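Local coordinates for protein beta-galactoside alpha-2,6-sialyltransferase (Photobacterium sp., PDB 2Z4T) that transfers sialic acid to beta-galactosides in alpha-2,6 linkage, and is captured here with the donor product CMP and the acceptor lactose, at residues P82-D87 against L110-P115; A288-L293 against D309-S314; A385-S390 against G509-V514; F292-Y297 against L489-E494. All coordinates share one frame; numbering follows the deposited sequence.

Contact 1 (P82-D87 against L110-P115); sequences PRLDDD and LNVVAP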
loop_
_atom_site.group_PDB
_atom_site.type_symbol
_atom_site.label_atom_id
_atom_site.label_comp_id
_atom_site.label_asym_id
_atom_site.label_seq_id
_atom_site.Cartn_x
_atom_site.Cartn_y
_atom_site.Cartn_z
ATOM N N PRO A 82 27.716 -17.820 -5.529
ATOM C CA PRO A 82 28.861 -17.231 -4.836
ATOM C C PRO A 82 28.462 -15.967 -4.083
ATOM O O PRO A 82 27.319 -15.504 -4.219
ATOM C CB PRO A 82 29.810 -16.870 -5.976
ATOM C CG PRO A 82 28.935 -16.589 -7.118
ATOM C CD PRO A 82 27.705 -17.472 -6.959
ATOM N N ARG A 83 29.387 -15.440 -3.280
ATOM C CA ARG A 83 29.246 -14.128 -2.675
ATOM C C ARG A 83 29.793 -13.133 -3.680
ATOM O O ARG A 83 30.910 -13.292 -4.162
ATOM C CB ARG A 83 30.048 -14.045 -1.385
ATOM C CG ARG A 83 29.538 -14.948 -0.317
ATOM C CD ARG A 83 30.204 -14.681 0.995
ATOM N NE ARG A 83 31.484 -15.372 1.124
ATOM C CZ ARG A 83 32.309 -15.206 2.157
ATOM N NH1 ARG A 83 31.990 -14.371 3.150
ATOM N NH2 ARG A 83 33.460 -15.869 2.196
ATOM N N LEU A 84 29.010 -12.106 -4.005
ATOM C CA LEU A 84 29.403 -11.180 -5.070
ATOM C C LEU A 84 29.316 -9.736 -4.636
ATOM O O LEU A 84 28.689 -9.421 -3.624
ATOM C CB LEU A 84 28.528 -11.378 -6.311
ATOM C CG LEU A 84 28.496 -12.753 -6.956
ATOM C CD1 LEU A 84 27.363 -12.800 -7.987
ATOM C CD2 LEU A 84 29.874 -13.073 -7.578
ATOM N N ASP A 85 29.957 -8.867 -5.421
ATOM C CA ASP A 85 29.839 -7.426 -5.270
ATOM C C ASP A 85 28.830 -6.860 -6.264
ATOM O O ASP A 85 28.235 -5.823 -6.005
ATOM C CB ASP A 85 31.196 -6.785 -5.500
ATOM C CG ASP A 85 32.222 -7.216 -4.468
ATOM O OD1 ASP A 85 31.883 -7.263 -3.266
ATOM O OD2 ASP A 85 33.369 -7.516 -4.862
ATOM N N ASP A 86 28.666 -7.552 -7.396
ATOM C CA ASP A 86 27.809 -7.128 -8.498
ATOM C C ASP A 86 27.154 -8.346 -9.104
ATOM O O ASP A 86 27.811 -9.376 -9.313
ATOM C CB ASP A 86 28.630 -6.442 -9.589
ATOM C CG ASP A 86 29.376 -5.236 -9.082
ATOM O OD1 ASP A 86 28.741 -4.331 -8.498
ATOM O OD2 ASP A 86 30.600 -5.185 -9.266
ATOM N N ASP A 87 25.865 -8.228 -9.395
ATOM C CA ASP A 87 25.108 -9.273 -10.056
ATOM C C ASP A 87 25.883 -9.833 -11.233
ATOM O O ASP A 87 26.583 -9.100 -11.931
ATOM C CB ASP A 87 23.758 -8.727 -10.533
ATOM C CG ASP A 87 22.868 -8.248 -9.375
ATOM O OD1 ASP A 87 23.271 -8.377 -8.176
ATOM O OD2 ASP A 87 21.750 -7.743 -9.671
ATOM N N LEU A 110 22.209 -19.303 -14.554
ATOM C CA LEU A 110 21.866 -18.805 -13.237
ATOM C C LEU A 110 22.184 -17.312 -13.193
ATOM O O LEU A 110 23.350 -16.905 -13.319
ATOM C CB LEU A 110 22.603 -19.587 -12.140
ATOM C CG LEU A 110 22.416 -21.117 -12.140
ATOM C CD1 LEU A 110 23.149 -21.784 -10.985
ATOM C CD2 LEU A 110 20.957 -21.516 -12.081
ATOM N N ASN A 111 21.127 -16.505 -13.062
ATOM C CA ASN A 111 21.252 -15.081 -12.801
ATOM C C ASN A 111 21.382 -14.917 -11.293
ATOM O O ASN A 111 20.393 -15.109 -10.544
ATOM C CB ASN A 111 20.022 -14.311 -13.323
ATOM C CG ASN A 111 19.547 -14.810 -14.704
ATOM O OD1 ASN A 111 20.257 -14.661 -15.711
ATOM N ND2 ASN A 111 18.339 -15.412 -14.750
ATOM N N VAL A 112 22.597 -14.610 -10.849
ATOM C CA VAL A 112 22.864 -14.350 -9.435
ATOM C C VAL A 112 22.708 -12.852 -9.132
ATOM O O VAL A 112 23.371 -12.004 -9.745
ATOM C CB VAL A 112 24.268 -14.859 -8.958
ATOM C CG1 VAL A 112 24.389 -14.694 -7.442
ATOM C CG2 VAL A 112 24.503 -16.338 -9.348
ATOM N N VAL A 113 21.817 -12.535 -8.195
ATOM C CA VAL A 113 21.476 -11.133 -7.904
ATOM C C VAL A 113 21.598 -10.917 -6.403
ATOM O O VAL A 113 21.485 -11.884 -5.630
ATOM C CB VAL A 113 20.042 -10.783 -8.381
ATOM C CG1 VAL A 113 19.872 -11.075 -9.909
ATOM C CG2 VAL A 113 18.992 -11.564 -7.565
ATOM N N ALA A 114 21.841 -9.677 -5.987
ATOM C CA ALA A 114 21.906 -9.362 -4.556
ATOM C C ALA A 114 20.647 -9.827 -3.803
ATOM O O ALA A 114 19.525 -9.680 -4.311
ATOM C CB ALA A 114 22.117 -7.876 -4.348
ATOM N N PRO A 115 20.826 -10.417 -2.607
ATOM C CA PRO A 115 19.694 -10.637 -1.702
ATOM C C PRO A 115 18.999 -9.294 -1.453
ATOM O O PRO A 115 19.662 -8.255 -1.292
ATOM C CB PRO A 115 20.364 -11.109 -0.412
ATOM C CG PRO A 115 21.669 -11.707 -0.861
ATOM C CD PRO A 115 22.102 -10.902 -2.043
#

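Contact 2 (A288-L293 against D309-S314); sequences ANYHFL and DYIGDS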
loop_
_atom_site.group_PDB
_atom_site.type_symbol
_atom_site.label_atom_id
_atom_site.label_comp_id
_atom_site.label_asym_id
_atom_site.label_seq_id
_atom_site.Cartn_x
_atom_site.Cartn_y
_atom_site.Cartn_z
ATOM N N ALA A 288 14.344 8.478 -2.181
ATOM C CA ALA A 288 13.012 8.405 -1.594
ATOM C C ALA A 288 11.985 8.964 -2.544
ATOM O O ALA A 288 12.303 9.842 -3.333
ATOM C CB ALA A 288 12.977 9.165 -0.289
ATOM N N ASN A 289 10.762 8.452 -2.470
ATOM C CA ASN A 289 9.649 9.009 -3.246
ATOM C C ASN A 289 8.423 9.266 -2.371
ATOM O O ASN A 289 7.969 8.356 -1.648
ATOM C CB ASN A 289 9.304 8.102 -4.434
ATOM C CG ASN A 289 10.417 8.078 -5.483
ATOM O OD1 ASN A 289 11.275 7.197 -5.472
ATOM N ND2 ASN A 289 10.439 9.081 -6.351
ATOM N N TYR A 290 7.926 10.508 -2.403
ATOM C CA TYR A 290 6.675 10.854 -1.719
ATOM C C TYR A 290 5.488 10.755 -2.681
ATOM O O TYR A 290 5.371 11.528 -3.653
ATOM C CB TYR A 290 6.716 12.259 -1.101
ATOM C CG TYR A 290 7.636 12.390 0.087
ATOM C CD1 TYR A 290 7.135 12.416 1.392
ATOM C CD2 TYR A 290 9.005 12.498 -0.092
ATOM C CE1 TYR A 290 7.989 12.552 2.494
ATOM C CE2 TYR A 290 9.868 12.635 0.981
ATOM C CZ TYR A 290 9.362 12.662 2.270
ATOM O OH TYR A 290 10.246 12.787 3.308
ATOM N N HIS A 291 4.590 9.824 -2.394
ATOM C CA HIS A 291 3.409 9.649 -3.228
ATOM C C HIS A 291 2.221 10.367 -2.600
ATOM O O HIS A 291 1.561 9.830 -1.722
ATOM C CB HIS A 291 3.136 8.164 -3.434
ATOM C CG HIS A 291 4.309 7.422 -3.984
ATOM N ND1 HIS A 291 5.307 6.908 -3.181
ATOM C CD2 HIS A 291 4.666 7.138 -5.256
ATOM C CE1 HIS A 291 6.215 6.320 -3.936
ATOM N NE2 HIS A 291 5.855 6.452 -5.200
ATOM N N PHE A 292 1.974 11.596 -3.034
ATOM C CA PHE A 292 0.962 12.426 -2.415
ATOM C C PHE A 292 -0.424 12.043 -2.904
ATOM O O PHE A 292 -0.655 11.931 -4.113
ATOM C CB PHE A 292 1.228 13.907 -2.723
ATOM C CG PHE A 292 2.076 14.634 -1.681
ATOM C CD1 PHE A 292 3.282 14.114 -1.242
ATOM C CD2 PHE A 292 1.667 15.868 -1.178
ATOM C CE1 PHE A 292 4.074 14.790 -0.305
ATOM C CE2 PHE A 292 2.447 16.562 -0.222
ATOM C CZ PHE A 292 3.656 16.021 0.208
ATOM N N LEU A 293 -1.357 11.862 -1.974
ATOM C CA LEU A 293 -2.760 11.698 -2.346
ATOM C C LEU A 293 -3.202 12.795 -3.322
ATOM O O LEU A 293 -3.918 12.527 -4.297
ATOM C CB LEU A 293 -3.652 11.711 -1.101
ATOM C CG LEU A 293 -5.151 11.463 -1.256
ATOM C CD1 LEU A 293 -5.432 10.156 -1.979
ATOM C CD2 LEU A 293 -5.833 11.493 0.104
ATOM N N ASP A 309 9.309 22.855 -3.484
ATOM C CA ASP A 309 10.730 22.992 -3.879
ATOM C C ASP A 309 11.604 22.009 -3.134
ATOM O O ASP A 309 12.463 21.361 -3.730
ATOM C CB ASP A 309 11.296 24.393 -3.566
ATOM C CG ASP A 309 10.777 25.465 -4.500
ATOM O OD1 ASP A 309 10.093 25.104 -5.490
ATOM O OD2 ASP A 309 11.051 26.668 -4.234
ATOM N N TYR A 310 11.388 21.932 -1.822
ATOM C CA TYR A 310 12.245 21.169 -0.933
ATOM C C TYR A 310 12.166 19.662 -1.187
ATOM O O TYR A 310 13.195 18.966 -1.126
ATOM C CB TYR A 310 11.902 21.487 0.516
ATOM C CG TYR A 310 12.918 20.994 1.510
ATOM C CD1 TYR A 310 14.063 21.751 1.803
ATOM C CD2 TYR A 310 12.743 19.773 2.171
ATOM C CE1 TYR A 310 15.008 21.312 2.732
ATOM C CE2 TYR A 310 13.671 19.332 3.096
ATOM C CZ TYR A 310 14.810 20.108 3.376
ATOM O OH TYR A 310 15.740 19.667 4.293
ATOM N N ILE A 311 10.959 19.157 -1.458
ATOM C CA ILE A 311 10.803 17.753 -1.819
ATOM C C ILE A 311 11.343 17.500 -3.241
ATOM O O ILE A 311 11.796 16.380 -3.547
ATOM C CB ILE A 311 9.346 17.275 -1.656
ATOM C CG1 ILE A 311 8.913 17.429 -0.193
ATOM C CG2 ILE A 311 9.211 15.814 -2.060
ATOM C CD1 ILE A 311 7.439 17.429 0.049
ATOM N N GLY A 312 11.316 18.544 -4.090
ATOM C CA GLY A 312 11.915 18.504 -5.430
ATOM C C GLY A 312 11.425 17.324 -6.244
ATOM O O GLY A 312 10.234 17.001 -6.248
ATOM N N ASP A 313 12.342 16.647 -6.918
ATOM C CA ASP A 313 11.934 15.568 -7.807
ATOM C C ASP A 313 11.653 14.238 -7.080
ATOM O O ASP A 313 11.622 13.187 -7.711
ATOM C CB ASP A 313 12.924 15.410 -8.979
ATOM C CG ASP A 313 14.333 14.978 -8.522
ATOM O OD1 ASP A 313 14.446 14.274 -7.476
ATOM O OD2 ASP A 313 15.328 15.352 -9.212
ATOM N N SER A 314 11.449 14.285 -5.761
ATOM C CA SER A 314 10.922 13.145 -5.014
ATOM C C SER A 314 9.414 13.308 -4.801
ATOM O O SER A 314 8.766 12.456 -4.188
ATOM C CB SER A 314 11.623 12.983 -3.670
ATOM O OG SER A 314 12.993 12.642 -3.826
#

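Contact 3 (A385-S390 against G509-V514); sequences AINESS and GVCIAV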
loop_
_atom_site.group_PDB
_atom_site.type_symbol
_atom_site.label_atom_id
_atom_site.label_comp_id
_atom_site.label_asym_id
_atom_site.label_seq_id
_atom_site.Cartn_x
_atom_site.Cartn_y
_atom_site.Cartn_z
ATOM N N ALA A 385 -30.726 11.787 2.104
ATOM C CA ALA A 385 -30.555 11.347 0.711
ATOM C C ALA A 385 -31.739 10.573 0.112
ATOM O O ALA A 385 -32.031 10.721 -1.086
ATOM C CB ALA A 385 -29.252 10.529 0.559
ATOM N N ILE A 386 -32.397 9.746 0.931
ATOM C CA ILE A 386 -33.425 8.811 0.437
ATOM C C ILE A 386 -34.852 9.215 0.822
ATOM O O ILE A 386 -35.805 8.509 0.487
ATOM C CB ILE A 386 -33.181 7.350 0.935
ATOM C CG1 ILE A 386 -33.657 7.183 2.404
ATOM C CG2 ILE A 386 -31.718 6.921 0.695
ATOM C CD1 ILE A 386 -33.309 5.829 3.082
ATOM N N ASN A 387 -34.991 10.338 1.537
ATOM C CA ASN A 387 -36.293 10.838 1.964
ATOM C C ASN A 387 -36.718 12.071 1.128
ATOM O O ASN A 387 -35.990 13.062 1.044
ATOM C CB ASN A 387 -36.290 11.106 3.482
ATOM C CG ASN A 387 -37.690 11.417 4.043
ATOM O OD1 ASN A 387 -38.421 12.229 3.485
ATOM N ND2 ASN A 387 -38.044 10.798 5.168
ATOM N N GLU A 388 -37.883 11.997 0.497
ATOM C CA GLU A 388 -38.358 13.084 -0.370
ATOM C C GLU A 388 -38.564 14.423 0.332
ATOM O O GLU A 388 -38.501 15.479 -0.314
ATOM C CB GLU A 388 -39.646 12.691 -1.086
ATOM C CG GLU A 388 -39.460 11.521 -2.042
ATOM C CD GLU A 388 -40.651 11.328 -2.958
ATOM O OE1 GLU A 388 -41.088 12.325 -3.584
ATOM O OE2 GLU A 388 -41.150 10.183 -3.044
ATOM N N SER A 389 -38.807 14.378 1.640
ATOM C CA SER A 389 -39.070 15.578 2.417
ATOM C C SER A 389 -37.794 16.351 2.759
ATOM O O SER A 389 -37.838 17.319 3.518
ATOM C CB SER A 389 -39.854 15.233 3.681
ATOM O OG SER A 389 -39.058 14.477 4.576
ATOM N N SER A 390 -36.663 15.938 2.193
ATOM C CA SER A 390 -35.404 16.686 2.353
ATOM C C SER A 390 -34.910 17.365 1.074
ATOM O O SER A 390 -35.027 16.798 -0.025
ATOM C CB SER A 390 -34.289 15.786 2.889
ATOM O OG SER A 390 -33.015 16.424 2.771
ATOM N N GLY A 509 -39.169 10.335 10.255
ATOM C CA GLY A 509 -39.741 9.980 8.970
ATOM C C GLY A 509 -40.092 11.206 8.136
ATOM O O GLY A 509 -40.267 11.117 6.909
ATOM N N VAL A 510 -40.209 12.362 8.785
ATOM C CA VAL A 510 -40.314 13.613 8.042
ATOM C C VAL A 510 -39.060 14.432 8.346
ATOM O O VAL A 510 -38.600 14.489 9.499
ATOM C CB VAL A 510 -41.625 14.403 8.382
ATOM C CG1 VAL A 510 -41.833 15.568 7.409
ATOM C CG2 VAL A 510 -42.859 13.463 8.382
ATOM N N CYS A 511 -38.491 15.037 7.304
ATOM C CA CYS A 511 -37.291 15.841 7.455
ATOM C C CYS A 511 -37.618 17.277 7.929
ATOM O O CYS A 511 -38.117 18.104 7.170
ATOM C CB CYS A 511 -36.479 15.826 6.159
ATOM S SG CYS A 511 -35.808 14.198 5.698
ATOM N N ILE A 512 -37.335 17.552 9.196
ATOM C CA ILE A 512 -37.666 18.833 9.823
ATOM C C ILE A 512 -36.430 19.723 9.934
ATOM O O ILE A 512 -35.408 19.297 10.468
ATOM C CB ILE A 512 -38.290 18.613 11.221
ATOM C CG1 ILE A 512 -39.638 17.897 11.073
ATOM C CG2 ILE A 512 -38.451 19.941 11.949
ATOM C CD1 ILE A 512 -40.172 17.300 12.351
ATOM N N ALA A 513 -36.520 20.951 9.428
ATOM C CA ALA A 513 -35.393 21.877 9.454
ATOM C C ALA A 513 -34.953 22.179 10.884
ATOM O O ALA A 513 -35.722 21.983 11.841
ATOM C CB ALA A 513 -35.720 23.145 8.714
ATOM N N VAL A 514 -33.695 22.608 11.017
ATOM C CA VAL A 514 -33.109 23.012 12.311
ATOM C C VAL A 514 -33.522 24.441 12.680
ATOM O O VAL A 514 -33.692 24.753 13.855
ATOM C CB VAL A 514 -31.546 22.921 12.312
ATOM C CG1 VAL A 514 -31.091 21.480 12.093
ATOM C CG2 VAL A 514 -30.928 23.854 11.249
#

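Contact 4 (F292-Y297 against L489-E494); sequences FLRKDY and LGIVKE. With PO4 (phosphate ion), chain J; PO4 (phosphate ion), chain I.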
loop_
_atom_site.group_PDB
_atom_site.type_symbol
_atom_site.label_atom_id
_atom_site.label_comp_id
_atom_site.label_asym_id
_atom_site.label_seq_id
_atom_site.Cartn_x
_atom_site.Cartn_y
_atom_site.Cartn_z
ATOM N N PHE A 292 1.974 11.596 -3.034
ATOM C CA PHE A 292 0.962 12.426 -2.415
ATOM C C PHE A 292 -0.424 12.043 -2.904
ATOM O O PHE A 292 -0.655 11.931 -4.113
ATOM C CB PHE A 292 1.228 13.907 -2.723
ATOM C CG PHE A 292 2.076 14.634 -1.681
ATOM C CD1 PHE A 292 3.282 14.114 -1.242
ATOM C CD2 PHE A 292 1.667 15.868 -1.178
ATOM C CE1 PHE A 292 4.074 14.790 -0.305
ATOM C CE2 PHE A 292 2.447 16.562 -0.222
ATOM C CZ PHE A 292 3.656 16.021 0.208
ATOM N N LEU A 293 -1.357 11.862 -1.974
ATOM C CA LEU A 293 -2.760 11.698 -2.346
ATOM C C LEU A 293 -3.202 12.795 -3.322
ATOM O O LEU A 293 -3.918 12.527 -4.297
ATOM C CB LEU A 293 -3.652 11.711 -1.101
ATOM C CG LEU A 293 -5.151 11.463 -1.256
ATOM C CD1 LEU A 293 -5.432 10.156 -1.979
ATOM C CD2 LEU A 293 -5.833 11.493 0.104
ATOM N N ARG A 294 -2.791 14.028 -3.056
ATOM C CA ARG A 294 -3.057 15.122 -3.970
ATOM C C ARG A 294 -1.830 16.016 -4.036
ATOM O O ARG A 294 -1.696 16.980 -3.271
ATOM C CB ARG A 294 -4.297 15.909 -3.539
ATOM C CG ARG A 294 -5.650 15.230 -3.860
ATOM C CD ARG A 294 -5.959 15.212 -5.361
ATOM N NE ARG A 294 -6.212 16.567 -5.867
ATOM C CZ ARG A 294 -7.417 17.132 -5.954
ATOM N NH1 ARG A 294 -8.503 16.455 -5.580
ATOM N NH2 ARG A 294 -7.546 18.375 -6.411
ATOM N N LYS A 295 -0.928 15.674 -4.948
ATOM C CA LYS A 295 0.286 16.441 -5.181
ATOM C C LYS A 295 0.026 17.922 -5.434
ATOM O O LYS A 295 0.827 18.772 -5.025
ATOM C CB LYS A 295 1.061 15.840 -6.349
ATOM C CG LYS A 295 2.323 16.584 -6.715
ATOM C CD LYS A 295 3.078 15.826 -7.789
ATOM C CE LYS A 295 3.916 16.762 -8.642
ATOM N NZ LYS A 295 4.986 16.004 -9.340
ATOM N N ASP A 296 -1.085 18.232 -6.096
ATOM C CA ASP A 296 -1.372 19.600 -6.504
ATOM C C ASP A 296 -1.612 20.524 -5.317
ATOM O O ASP A 296 -1.582 21.742 -5.460
ATOM C CB ASP A 296 -2.523 19.674 -7.532
ATOM C CG ASP A 296 -3.803 18.967 -7.068
ATOM O OD1 ASP A 296 -3.732 18.041 -6.224
ATOM O OD2 ASP A 296 -4.890 19.327 -7.579
ATOM N N TYR A 297 -1.826 19.952 -4.142
ATOM C CA TYR A 297 -1.968 20.767 -2.949
ATOM C C TYR A 297 -0.721 21.623 -2.684
ATOM O O TYR A 297 -0.841 22.776 -2.243
ATOM C CB TYR A 297 -2.300 19.920 -1.722
ATOM C CG TYR A 297 -2.725 20.768 -0.561
ATOM C CD1 TYR A 297 -3.925 21.480 -0.612
ATOM C CD2 TYR A 297 -1.928 20.886 0.585
ATOM C CE1 TYR A 297 -4.342 22.262 0.447
ATOM C CE2 TYR A 297 -2.342 21.672 1.670
ATOM C CZ TYR A 297 -3.549 22.361 1.588
ATOM O OH TYR A 297 -3.981 23.176 2.615
ATOM N N LEU A 489 -8.805 22.105 -2.816
ATOM C CA LEU A 489 -8.648 21.065 -3.810
ATOM C C LEU A 489 -9.789 21.017 -4.835
ATOM O O LEU A 489 -9.756 20.210 -5.768
ATOM C CB LEU A 489 -8.495 19.702 -3.128
ATOM C CG LEU A 489 -7.254 19.505 -2.261
ATOM C CD1 LEU A 489 -7.406 18.205 -1.489
ATOM C CD2 LEU A 489 -6.037 19.462 -3.137
ATOM N N GLY A 490 -10.787 21.882 -4.662
ATOM C CA GLY A 490 -11.915 21.947 -5.575
ATOM C C GLY A 490 -12.864 20.779 -5.419
ATOM O O GLY A 490 -13.624 20.474 -6.320
ATOM N N ILE A 491 -12.819 20.102 -4.282
ATOM C CA ILE A 491 -13.705 18.969 -4.062
ATOM C C ILE A 491 -15.089 19.472 -3.711
ATOM O O ILE A 491 -16.099 18.939 -4.121
ATOM C CB ILE A 491 -13.153 18.066 -2.965
ATOM C CG1 ILE A 491 -11.808 17.489 -3.435
ATOM C CG2 ILE A 491 -14.169 16.977 -2.622
ATOM C CD1 ILE A 491 -10.950 16.923 -2.347
ATOM N N VAL A 492 -15.116 20.574 -3.000
ATOM C CA VAL A 492 -16.330 21.094 -2.470
ATOM C C VAL A 492 -16.205 22.608 -2.584
ATOM O O VAL A 492 -15.092 23.141 -2.631
ATOM C CB VAL A 492 -16.448 20.581 -1.004
ATOM C CG1 VAL A 492 -15.698 21.492 0.004
ATOM C CG2 VAL A 492 -17.855 20.380 -0.634
ATOM N N LYS A 493 -17.333 23.297 -2.661
ATOM C CA LYS A 493 -17.342 24.765 -2.701
ATOM C C LYS A 493 -17.792 25.301 -1.348
ATOM O O LYS A 493 -18.712 24.742 -0.750
ATOM C CB LYS A 493 -18.262 25.260 -3.821
ATOM C CG LYS A 493 -17.569 25.393 -5.175
ATOM C CD LYS A 493 -18.550 25.687 -6.336
ATOM C CE LYS A 493 -18.531 24.523 -7.350
ATOM N NZ LYS A 493 -19.400 24.754 -8.541
ATOM N N GLU A 494 -17.156 26.368 -0.861
ATOM C CA GLU A 494 -17.450 26.865 0.483
ATOM C C GLU A 494 -18.938 27.131 0.717
ATOM O O GLU A 494 -19.505 26.683 1.716
ATOM C CB GLU A 494 -16.633 28.111 0.850
ATOM C CG GLU A 494 -16.507 28.291 2.371
ATOM C CD GLU A 494 -15.839 29.604 2.799
ATOM O OE1 GLU A 494 -16.465 30.673 2.590
ATOM O OE2 GLU A 494 -14.709 29.558 3.377
HETATM P P PO4 J . -20.084 21.621 -3.868
HETATM O O1 PO4 J . -19.634 22.197 -2.551
HETATM O O2 PO4 J . -19.280 22.238 -4.992
HETATM O O3 PO4 J . -19.867 20.116 -3.862
HETATM O O4 PO4 J . -21.551 21.949 -4.031
HETATM P P PO4 I . 4.106 12.267 -10.872
HETATM O O1 PO4 I . 4.275 13.458 -9.957
HETATM O O2 PO4 I . 5.454 11.948 -11.500
HETATM O O3 PO4 I . 3.642 11.083 -10.062
HETATM O O4 PO4 I . 3.069 12.641 -11.916
HETATM O O HOH W 1 -10.544 17.471 -7.198
#

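Contact 1 (P82-D87 against L110-P115)
Asp-87 and Val-113 bring their backbones closest, with CA atoms 4.6 Å apart, where the loop 82-87 curls round and delivers its chain to the flank of strand 103-122. Next to this point Asp-87 CA lies 3.3 Å from Val-112 O, a CA-H...O contact bent at the hydrogen. The Asp-87 side chain crosses that of Val-113 obliquely; CG lies beside its own backbone N (chi1 -62°), and OD1 accepts a hydrogen bond from Ala-114 N at 2.9 Å. That bond is far from straight (141°), and the N-H comes from above the carboxylate, 40° out of its plane. The other oxygen, OD2, rests against Val-113 CB at 3.7 Å. OD1 has a second partner, Arg-193, in a salt bridge, which would be expected to keep the carboxylate charged. Further back in the loop the contact is apolar. Leu-84 crosses Val-112 at about a right angle, its CD1 3.6 Å from Val-112 CG1, while Pro-82 CD touches the other branch, CG2, more loosely at 4.2 Å. The loop leads into strand 88-98, the antiparallel neighbour of strand 103-122 in the immunoglobulin-like beta-sandwich. Strand 103-122 itself continues into the sheet that contains strand 194-201, so the Asp-87 carboxylate sits where the sandwich passes over into the GT-B part of the enzyme.

Contact 2 (A288-L293 against D309-S314)
Tyr-290 and Phe-292, alternate residues of strand 288-292, start out toward the end of helix 305-311 and share Ile-311 between them. The two branches of the isoleucine divide the work. CG2, anti to the backbone N, comes obliquely to the Tyr-290 ring, 3.9 Å from CD2, with the two side chains crossing at about a right angle. CD1, at the end of the other branch, meets Phe-292 tip to tip, 4.0 Å from CZ. The Phe-292 ring presents its edge to Tyr-290 CB, which lies in the ring plane. Here a beta-alpha-beta crossover of the GT-B fold closes: the chain leaves strand 288-292, passes through helices 297-300 and 305-311, and returns as the parallel neighbour 315-317. Gly-312, with positive phi, turns it out of the helix, and Ser-314 N bonds back to Ile-311 O at 3.1 Å. Ser-314 O then accepts a hydrogen bond from Tyr-290 N at 2.8 Å, nearly along the C=O axis, and also lies at the edge of the Tyr-290 ring. Ser-314 OG points back at Ala-288 O, 2.9 Å away, a hydrogen bond made less certain by the doubtful position of that oxygen. At its far end the tyrosine hydroxyl turns from this contact to Val-279 O and Trp-282 N.

Contact 3 (A385-S390 against G509-V514)
Asn-387 and Ser-389 each put one side-chain hydrogen bond across to the C-terminal tail. Asn-387 ND2 donates to Gly-509 O at 2.8 Å; the acceptor lies in the amide plane, whereas the N-H reaches Gly-509 O from well above that carbonyl's plane. Ser-389 OG accepts a hydrogen bond from Cys-511 N, also at 2.8 Å and fairly straight (159°). Beside these bonds the Cys-511 sulfur nestles into the turn, SG being 3.6 Å from Ser-390 CB and 3.7 Å from Asn-387 CG. What fixes both polar groups is Asn-387 OD1, gripped twice: in its carbonyl plane by Ser-389 N at 2.9 Å, and from above that plane by Ser-389 OG at 2.6 Å. The hydroxyl therefore accepts from the tail and donates to the asparagine, and OG stands between the backbone N and the carbonyl carbon (chi1 68°), within reach of both. Farther out, Cys-511 is held by its disulfide to Cys-506, and Ser-390 OG turns away to Asn-384 and His-392. The arrangement is an Asx turn overlapping a type I beta turn, Asn-387 to Ser-390, just beyond helix 371-386, docked on a disulfide-closed loop at the surface.

Contact 4 (F292-Y297 against L489-E494)
Arg-294 and Leu-489 join two loops across the GT-B fold: 292-297 follows a strand of the large mixed sheet, and 489-494 leads from helix 481-488, where Gly-490 completes a Schellman motif, toward strand 498-499 of the six-stranded parallel sheet. Charge comes first. Bent at chi2 and chi3 (-70° and -68°), Arg-294 folds back to grip Asp-296 side-on. NE bonds OD1 at 2.9 Å and NH2 bonds OD2 at 3.1 Å, both on syn lone pairs and close to the guanidinium plane. This salt bridge holds the flat group fixed as it meets the helix end. Among hydrogen bonds, NH2 also donates to Leu-489 O at 2.9 Å, in the carbonyl plane on a lone pair, though tilted 20° from the guanidinium plane. NH1 donates a hydrogen bond to a water at 2.8 Å, which in turn donates to Leu-489 O, and NH1 has a further partner in Phe-453 O. Van der Waals packing covers one guanidinium face: Leu-489 CD2 stands 3.6 Å above the plane, toward its rim, as the two side chains slide past each other in opposite directions. The same methyl makes an apolar contact with Tyr-297 CD1 at 3.9 Å. Phosphate ions, probably from the crystallisation liquor, lie at the far ends: one is bound by Lys-295 NZ, and Lys-493 N reaches O1 of the other at 2.6 Å.

How the contacts relate
Contact 2 is the most buried of the four and contact 3 lies at the surface; contacts 1 and 4 are partly buried. Contacts 1 and 2 reach the same mixed sheet, at places whose centres are about 31 Å apart. Contacts 2 and 4 overlap in sequence at Phe-292 and Leu-293, and follow one strand end in two directions: back into its own crossover, and across to a loop leading to the second sheet. The chemistry shifts accordingly. Aromatic and aliphatic packing goes with backbone and serine hydrogen bonds in contact 2, a carboxylate lies beside valines in contact 1, an arginine-aspartate pair leads in contact 4, and uncharged amide and hydroxyl groups in contact 3, whose centre is about 68 Å from that of contact 1.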